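PDB 3NV9: malic enzyme from Entamoeba histolytica, which probably catalyses the NADP-dependent oxidative decarboxylation of malate to pyruvate. Local coordinates for residues 272-275 against 276-279; 447-450 against 451-455. All coordinates share one frame; numbering follows the deposited sequence.

Contact 1 (272-275 against 276-279)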
loop_
_atom_site.group_PDB
_atom_site.type_symbol
_atom_site.label_atom_id
_atom_site.label_comp_id
_atom_site.label_asym_id
_atom_site.label_seq_id
_atom_site.Cartn_x
_atom_site.Cartn_y
_atom_site.Cartn_z
ATOM N N ARG A 272 27.433 12.434 12.858
ATOM C CA ARG A 272 26.529 13.082 13.811
ATOM C C ARG A 272 27.031 12.936 15.266
ATOM O O ARG A 272 27.011 13.887 16.050
ATOM C CB ARG A 272 25.044 12.651 13.597
ATOM C CG ARG A 272 24.635 12.438 12.123
ATOM C CD ARG A 272 23.271 13.040 11.660
ATOM N NE ARG A 272 23.351 14.475 11.650
ATOM C CZ ARG A 272 22.675 15.341 10.891
ATOM N NH1 ARG A 272 21.736 15.007 9.969
ATOM N NH2 ARG A 272 22.998 16.613 11.084
ATOM N N LYS A 273 27.533 11.765 15.637
ATOM C CA LYS A 273 28.107 11.641 16.985
ATOM C C LYS A 273 29.368 12.513 17.093
ATOM O O LYS A 273 29.648 13.085 18.159
ATOM C CB LYS A 273 28.404 10.186 17.388
ATOM C CG LYS A 273 27.204 9.216 17.358
ATOM C CD LYS A 273 27.653 7.744 17.599
ATOM C CE LYS A 273 28.442 7.538 18.910
ATOM N NZ LYS A 273 28.872 6.118 19.128
ATOM N N TRP A 274 30.089 12.632 15.983
ATOM C CA TRP A 274 31.320 13.425 15.930
ATOM C C TRP A 274 31.109 14.943 16.169
ATOM O O TRP A 274 31.821 15.537 17.010
ATOM C CB TRP A 274 32.098 13.158 14.630
ATOM C CG TRP A 274 33.394 13.918 14.617
ATOM C CD1 TRP A 274 33.843 14.786 13.638
ATOM C CD2 TRP A 274 34.392 13.922 15.658
ATOM N NE1 TRP A 274 35.057 15.305 14.021
ATOM C CE2 TRP A 274 35.414 14.792 15.247
ATOM C CE3 TRP A 274 34.523 13.256 16.882
ATOM C CZ2 TRP A 274 36.554 15.022 16.029
ATOM C CZ3 TRP A 274 35.639 13.494 17.672
ATOM C CH2 TRP A 274 36.641 14.368 17.244
ATOM N N GLU A 275 30.131 15.537 15.466
ATOM C CA GLU A 275 29.700 16.938 15.683
ATOM C C GLU A 275 29.371 17.173 17.166
ATOM O O GLU A 275 29.774 18.164 17.770
ATOM C CB GLU A 275 28.511 17.256 14.778
ATOM C CG GLU A 275 27.673 18.521 15.135
ATOM C CD GLU A 275 28.360 19.860 14.772
ATOM O OE1 GLU A 275 29.371 19.841 14.029
ATOM O OE2 GLU A 275 27.893 20.930 15.244
ATOM N N ILE A 276 28.666 16.214 17.755
ATOM C CA ILE A 276 28.355 16.212 19.185
ATOM C C ILE A 276 29.592 16.015 20.071
ATOM O O ILE A 276 29.632 16.507 21.203
ATOM C CB ILE A 276 27.272 15.121 19.469
ATOM C CG1 ILE A 276 25.936 15.570 18.883
ATOM C CG2 ILE A 276 27.191 14.737 20.962
ATOM C CD1 ILE A 276 24.940 14.434 18.657
ATOM N N CYS A 277 30.587 15.280 19.568
ATOM C CA CYS A 277 31.863 15.135 20.266
ATOM C C CYS A 277 32.630 16.472 20.328
ATOM O O CYS A 277 33.149 16.841 21.373
ATOM C CB CYS A 277 32.705 14.042 19.637
ATOM S SG CYS A 277 32.179 12.326 20.086
ATOM N N GLU A 278 32.641 17.195 19.210
ATOM C CA GLU A 278 33.262 18.511 19.107
ATOM C C GLU A 278 32.632 19.620 19.991
ATOM O O GLU A 278 33.345 20.482 20.520
ATOM C CB GLU A 278 33.247 18.981 17.644
ATOM C CG GLU A 278 33.599 17.919 16.647
ATOM C CD GLU A 278 34.592 18.391 15.588
ATOM O OE1 GLU A 278 34.152 18.899 14.509
ATOM O OE2 GLU A 278 35.819 18.254 15.861
ATOM N N THR A 279 31.302 19.574 20.167
ATOM C CA THR A 279 30.526 20.733 20.693
ATOM C C THR A 279 29.984 20.589 22.122
ATOM O O THR A 279 29.526 21.561 22.718
ATOM C CB THR A 279 29.324 21.039 19.750
ATOM O OG1 THR A 279 28.565 19.835 19.559
ATOM C CG2 THR A 279 29.795 21.533 18.400
HETATM O O HOH W 1 31.787 18.058 13.021
#

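Contact 2 (447-450 against 451-455). With SO4 (sulfate ion), chain E.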
loop_
_atom_site.group_PDB
_atom_site.type_symbol
_atom_site.label_atom_id
_atom_site.label_comp_id
_atom_site.label_asym_id
_atom_site.label_seq_id
_atom_site.Cartn_x
_atom_site.Cartn_y
_atom_site.Cartn_z
ATOM N N HIS A 447 -10.142 19.062 7.650
ATOM C CA HIS A 447 -11.184 18.434 6.875
ATOM C C HIS A 447 -10.824 16.981 6.568
ATOM O O HIS A 447 -11.682 16.094 6.674
ATOM C CB HIS A 447 -11.432 19.201 5.577
ATOM C CG HIS A 447 -12.360 18.492 4.635
ATOM N ND1 HIS A 447 -11.912 17.846 3.496
ATOM C CD2 HIS A 447 -13.704 18.284 4.681
ATOM C CE1 HIS A 447 -12.948 17.300 2.861
ATOM N NE2 HIS A 447 -14.043 17.547 3.560
ATOM N N ASP A 448 -9.564 16.723 6.208
ATOM C CA ASP A 448 -9.114 15.340 5.959
ATOM C C ASP A 448 -9.154 14.375 7.188
ATOM O O ASP A 448 -9.580 13.229 7.079
ATOM C CB ASP A 448 -7.729 15.327 5.290
ATOM C CG ASP A 448 -7.750 15.859 3.849
ATOM O OD1 ASP A 448 -8.824 16.239 3.309
ATOM O OD2 ASP A 448 -6.666 15.891 3.246
ATOM N N ILE A 449 -8.739 14.881 8.326
ATOM C CA ILE A 449 -8.601 14.135 9.553
ATOM C C ILE A 449 -10.005 13.824 10.070
ATOM O O ILE A 449 -10.306 12.661 10.354
ATOM C CB ILE A 449 -7.770 14.989 10.561
ATOM C CG1 ILE A 449 -6.304 15.004 10.117
ATOM C CG2 ILE A 449 -7.921 14.508 11.974
ATOM C CD1 ILE A 449 -5.489 16.108 10.710
ATOM N N LYS A 450 -10.865 14.846 10.118
ATOM C CA LYS A 450 -12.313 14.686 10.401
ATOM C C LYS A 450 -13.047 13.694 9.480
ATOM O O LYS A 450 -13.814 12.873 9.946
ATOM C CB LYS A 450 -13.000 16.082 10.368
ATOM C CG LYS A 450 -14.538 16.086 10.505
ATOM C CD LYS A 450 -15.113 17.547 10.271
ATOM C CE LYS A 450 -16.412 17.572 9.431
ATOM N NZ LYS A 450 -16.145 17.134 7.978
ATOM N N GLU A 451 -12.816 13.773 8.178
ATOM C CA GLU A 451 -13.373 12.796 7.256
ATOM C C GLU A 451 -12.863 11.367 7.557
ATOM O O GLU A 451 -13.616 10.392 7.472
ATOM C CB GLU A 451 -13.000 13.158 5.808
ATOM C CG GLU A 451 -13.989 14.117 5.057
ATOM C CD GLU A 451 -15.469 13.736 5.252
ATOM O OE1 GLU A 451 -15.888 12.632 4.816
ATOM O OE2 GLU A 451 -16.217 14.534 5.884
ATOM N N ALA A 452 -11.596 11.248 7.921
ATOM C CA ALA A 452 -10.995 9.929 8.147
ATOM C C ALA A 452 -11.549 9.328 9.420
ATOM O O ALA A 452 -11.946 8.151 9.440
ATOM C CB ALA A 452 -9.436 10.023 8.199
ATOM N N ARG A 453 -11.599 10.150 10.473
ATOM C CA ARG A 453 -12.134 9.719 11.764
ATOM C C ARG A 453 -13.591 9.324 11.712
ATOM O O ARG A 453 -13.979 8.220 12.188
ATOM C CB ARG A 453 -11.853 10.775 12.851
ATOM C CG ARG A 453 -10.359 10.957 13.048
ATOM C CD ARG A 453 -9.963 12.111 14.048
ATOM N NE ARG A 453 -10.337 11.812 15.435
ATOM C CZ ARG A 453 -9.574 11.139 16.287
ATOM N NH1 ARG A 453 -8.382 10.678 15.919
ATOM N NH2 ARG A 453 -9.985 10.941 17.525
ATOM N N GLU A 454 -14.399 10.176 11.066
ATOM C CA GLU A 454 -15.818 9.905 10.924
ATOM C C GLU A 454 -16.078 8.738 9.990
ATOM O O GLU A 454 -17.011 7.975 10.183
ATOM C CB GLU A 454 -16.580 11.160 10.444
ATOM C CG GLU A 454 -16.503 12.324 11.433
ATOM C CD GLU A 454 -17.203 13.625 10.939
ATOM O OE1 GLU A 454 -17.682 13.704 9.752
ATOM O OE2 GLU A 454 -17.262 14.580 11.757
ATOM N N SER A 455 -15.290 8.602 8.947
ATOM C CA SER A 455 -15.448 7.398 8.127
ATOM C C SER A 455 -15.209 6.145 8.954
ATOM O O SER A 455 -16.024 5.203 8.951
ATOM C CB SER A 455 -14.472 7.395 6.976
ATOM O OG SER A 455 -14.826 8.430 6.122
HETATM S S SO4 E . -13.459 12.534 17.273
HETATM O O1 SO4 E . -13.468 13.992 17.174
HETATM O O2 SO4 E . -14.834 12.052 17.410
HETATM O O3 SO4 E . -12.841 12.051 16.015
HETATM O O4 SO4 E . -12.707 12.067 18.439
#

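Contact 1 (272-275 against 276-279)
Trp274 and Glu278, one helical turn apart, meet through the flat side of the indole. Glu278 CG sits over the five-membered ring, 4.0 Å from its centroid, in a CH-pi contact. A bend at chi2 (-134°) then lays the carboxylate along the ring, the two planes 29° apart, with OE2 3.3 Å from Trp274 CZ2. With CG of Trp274 anti to the backbone N (chi1 -177°), the indole also brings CE3 to 3.4 Å from Cys277 CB, an oblique apolar contact that a small, buried cysteine suits; its SG lies obliquely to the six-membered ring, a distant sulfur-aromatic contact.

Water joins the acidic pair on the exposed side, donating to Glu275 OE1 and, at 2.9 Å, to Glu278 OE1, which should ease the repulsion between two like charges.

Backbone bonds run from Cys277 N to Lys273 O and from Glu278 N to Trp274 O. In the last turn, Thr279 OG1 donates to Glu275 O at 2.7 Å while the N-H of Thr279 makes a weak bond to the same oxygen.

NZ of Lys273 forms a salt bridge with Asp252, and Ile276 packs on Leu235 of helix 229-240. This is an amphipathic alpha-helix with i to i+3 and i to i+4 side-chain pairing, helix 271-279 of the Rossmann-type NAD-binding domain.

Contact 2 (447-450 against 451-455)
Glu451 places its CG over one face of the His447 imidazole, 4.1 Å from the ring centroid and displaced toward the rim, so that the aliphatic part of an acidic side chain serves as a CH-pi partner. The same chain then folds back at chi2 (-45°), and OE2 receives Lys450 NZ in a salt bridge with a weak hydrogen bond of 3.3 Å. The lysine's flexible chain also runs obliquely past Glu454, its CG 3.4 Å from Glu454 OE2; NZ stays beyond bonding distance of that carboxylate, close enough only for a general electrostatic attraction.

Arg453 lies alongside Ile449, CD to CG2 3.8 Å, the two side chains pointing the same way. Beyond this apolar stem its guanidinium meets a sulfate ion, probably from the crystallisation liquor, at the edge: NE donates to O3 at 2.6 Å and NH2 donates almost straight to O4 at 3.1 Å. The bend at chi3 (68°) turns the planar group for this two-pronged grip, to which Gln457 adds another bond.

Behind these side chains, backbone bonds such as Arg453 N to Ile449 O (2.8 Å) set the spacing. Ser455 OG and N approach Glu451 O from opposite faces of its plane.

Further out, NH1 of Arg453 donates to Tyr126 O, and Asp448 forms a salt bridge with Lys368. Glu451 OE1 is hydrogen-bonded to His464 of the second subunit. Helix 438-461 thus packs on helix 413-428 through Ile449, which touches Phe414 and Pro415, on helix 114-128 through Ala452 and Arg453, and on the second subunit.

Overall arrangement
Contacts 1 and 2 are separate intrahelical contacts in series along the chain, on opposite sides of its centre. Their own centres are about 43 Å apart and their nearest atoms about 27 Å, so neither touches the other. Contact 1 belongs to the NAD-binding domain, and no other chain of the assembly reaches it; contact 2, in helix 438-461, meets the second subunit. Both have a sulfate close by: Arg453 binds one directly, and the side chain of Lys273 comes within about 4 Å of one. The sodium ion has its site elsewhere, at Thr348, Arg350 and Pro354; none of these residues belongs to either contact.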